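Local coordinates for protein pseudouridine synthase (Pyrococcus abyssi, PDB 2AUS) that probably isomerises specific uridines of RNA to pseudouridine, as the archaeal Cbf5 member of the TruB family of pseudouridine synthases, at residues 180-184 / 196-200. Numbering follows the deposited sequence.
Sequences IRSLI and HMAEL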
loop_
_atom_site.group_PDB
_atom_site.type_symbol
_atom_site.label_atom_id
_atom_site.label_comp_id
_atom_site.label_asym_id
_atom_site.label_seq_id
_atom_site.Cartn_x
_atom_site.Cartn_y
_atom_site.Cartn_z
ATOM N N ILE A 180 9.333 -8.844 -21.634
ATOM C CA ILE A 180 10.442 -9.446 -20.910
ATOM C C ILE A 180 10.062 -10.749 -20.227
ATOM O O ILE A 180 10.859 -11.687 -20.188
ATOM C CB ILE A 180 11.011 -8.486 -19.856
ATOM C CG1 ILE A 180 11.292 -7.125 -20.500
ATOM C CG2 ILE A 180 12.290 -9.072 -19.256
ATOM C CD1 ILE A 180 12.171 -7.193 -21.739
ATOM N N ARG A 181 8.847 -10.815 -19.689
ATOM C CA ARG A 181 8.397 -12.027 -19.016
ATOM C C ARG A 181 8.460 -13.206 -19.988
ATOM O O ARG A 181 8.917 -14.296 -19.631
ATOM C CB ARG A 181 6.968 -11.866 -18.487
ATOM C CG ARG A 181 6.508 -13.055 -17.640
ATOM C CD ARG A 181 5.049 -12.948 -17.201
ATOM N NE ARG A 181 4.839 -11.936 -16.167
ATOM C CZ ARG A 181 5.351 -11.993 -14.939
ATOM N NH1 ARG A 181 6.116 -13.017 -14.575
ATOM N NH2 ARG A 181 5.090 -11.028 -14.065
ATOM N N SER A 182 8.003 -12.979 -21.217
ATOM C CA SER A 182 8.013 -14.016 -22.249
ATOM C C SER A 182 9.451 -14.363 -22.619
ATOM O O SER A 182 9.793 -15.533 -22.809
ATOM C CB SER A 182 7.255 -13.533 -23.491
ATOM O OG SER A 182 7.383 -14.458 -24.559
ATOM N N LEU A 183 10.289 -13.336 -22.727
ATOM C CA LEU A 183 11.695 -13.528 -23.048
ATOM C C LEU A 183 12.323 -14.448 -22.000
ATOM O O LEU A 183 13.061 -15.381 -22.331
ATOM C CB LEU A 183 12.435 -12.191 -23.045
ATOM C CG LEU A 183 13.959 -12.295 -23.164
ATOM C CD1 LEU A 183 14.325 -12.765 -24.564
ATOM C CD2 LEU A 183 14.603 -10.951 -22.878
ATOM N N ILE A 184 12.026 -14.184 -20.732
ATOM C CA ILE A 184 12.579 -14.998 -19.659
ATOM C C ILE A 184 12.024 -16.413 -19.729
ATOM O O ILE A 184 12.749 -17.379 -19.501
ATOM C CB ILE A 184 12.295 -14.368 -18.267
ATOM C CG1 ILE A 184 13.181 -13.126 -18.084
ATOM C CG2 ILE A 184 12.547 -15.388 -17.151
ATOM C CD1 ILE A 184 13.098 -12.482 -16.715
ATOM N N HIS A 196 11.486 -18.144 -14.160
ATOM C CA HIS A 196 10.443 -17.222 -13.736
ATOM C C HIS A 196 11.052 -15.835 -13.568
ATOM O O HIS A 196 12.176 -15.705 -13.081
ATOM C CB HIS A 196 9.869 -17.691 -12.394
ATOM C CG HIS A 196 8.843 -16.768 -11.813
ATOM N ND1 HIS A 196 7.582 -16.621 -12.352
ATOM C CD2 HIS A 196 8.885 -15.958 -10.728
ATOM C CE1 HIS A 196 6.891 -15.762 -11.623
ATOM N NE2 HIS A 196 7.659 -15.345 -10.632
ATOM N N MET A 197 10.320 -14.803 -13.981
ATOM C CA MET A 197 10.792 -13.429 -13.824
ATOM C C MET A 197 10.406 -12.955 -12.412
ATOM O O MET A 197 9.248 -12.621 -12.158
ATOM C CB MET A 197 10.153 -12.518 -14.877
ATOM C CG MET A 197 10.670 -11.092 -14.845
ATOM S SD MET A 197 9.999 -10.091 -16.192
ATOM C CE MET A 197 8.335 -9.769 -15.545
ATOM N N ALA A 198 11.380 -12.937 -11.503
ATOM C CA ALA A 198 11.135 -12.542 -10.116
ATOM C C ALA A 198 10.968 -11.047 -9.909
ATOM O O ALA A 198 10.246 -10.615 -9.014
ATOM C CB ALA A 198 12.254 -13.052 -9.222
ATOM N N GLU A 199 11.641 -10.250 -10.726
ATOM C CA GLU A 199 11.548 -8.806 -10.578
ATOM C C GLU A 199 11.953 -8.133 -11.875
ATOM O O GLU A 199 12.815 -8.629 -12.598
ATOM C CB GLU A 199 12.466 -8.349 -9.440
ATOM C CG GLU A 199 12.124 -6.979 -8.886
ATOM C CD GLU A 199 13.088 -6.539 -7.804
ATOM O OE1 GLU A 199 13.439 -7.375 -6.941
ATOM O OE2 GLU A 199 13.492 -5.355 -7.813
ATOM N N LEU A 200 11.340 -6.989 -12.150
ATOM C CA LEU A 200 11.616 -6.253 -13.374
ATOM C C LEU A 200 11.642 -4.750 -13.112
ATOM O O LEU A 200 10.790 -4.226 -12.406
ATOM C CB LEU A 200 10.529 -6.558 -14.406
ATOM C CG LEU A 200 10.857 -6.507 -15.902
ATOM C CD1 LEU A 200 9.711 -5.834 -16.624
ATOM C CD2 LEU A 200 12.169 -5.781 -16.154
HETATM O O HOH W 1 7.725 -15.147 -14.863
#
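Helix-on-sheet packing within the pseudouridine synthase fold joins I180, R181 and I184, on the first turn of helix 180-191, to M197 and L200 of strand 195-205. The strand belongs to a six-stranded antiparallel sheet, and the axes of the two short segments approach to 7.7 Å, with 131° between their N-to-C directions. M197 lies at the centre of the contact, meeting I180, R181 and I184. It sets CG anti to the backbone N (chi1 -176°), runs on extended through chi2, then bends at chi3, which carries M197 CE over the R181 guanidinium, 3.7 Å above the centre of its plane. Farther back along the chain, M197 SD lies 4.0 Å from I180 CG2 and 3.8 Å from the backbone N of R181. I184 meets the methionine nearer its root, crossing it at about a right angle; I184 CD1 is only 3.4 Å from M197 CG, a tight fit. L200 adds a looser touch, L200 CD1 lying 4.4 Å from I180 CB. Beneath the helix, Y110 and M114 of strand 108-116 and V174 and F170 of strand 167-174 carry the apolar layer onward under I180 and I184. Along the strand, A198 and E199 both face L113 in a classic beta bulge just past M197. With M197 cut back to an alanine, a gap is likely to open beside I180 and I184, and the R181 guanidinium would lose the methyl on its face and be freer to turn. On the polar side, the bend of R181 at chi3 (-72°) brings the guanidinium toward the strand, where a water bridges the segments: lying in plane at the guanidinium edge, it accepts a weak hydrogen bond from R181 NH1 and a sound one from M197 N, 2.8 Å from the water O.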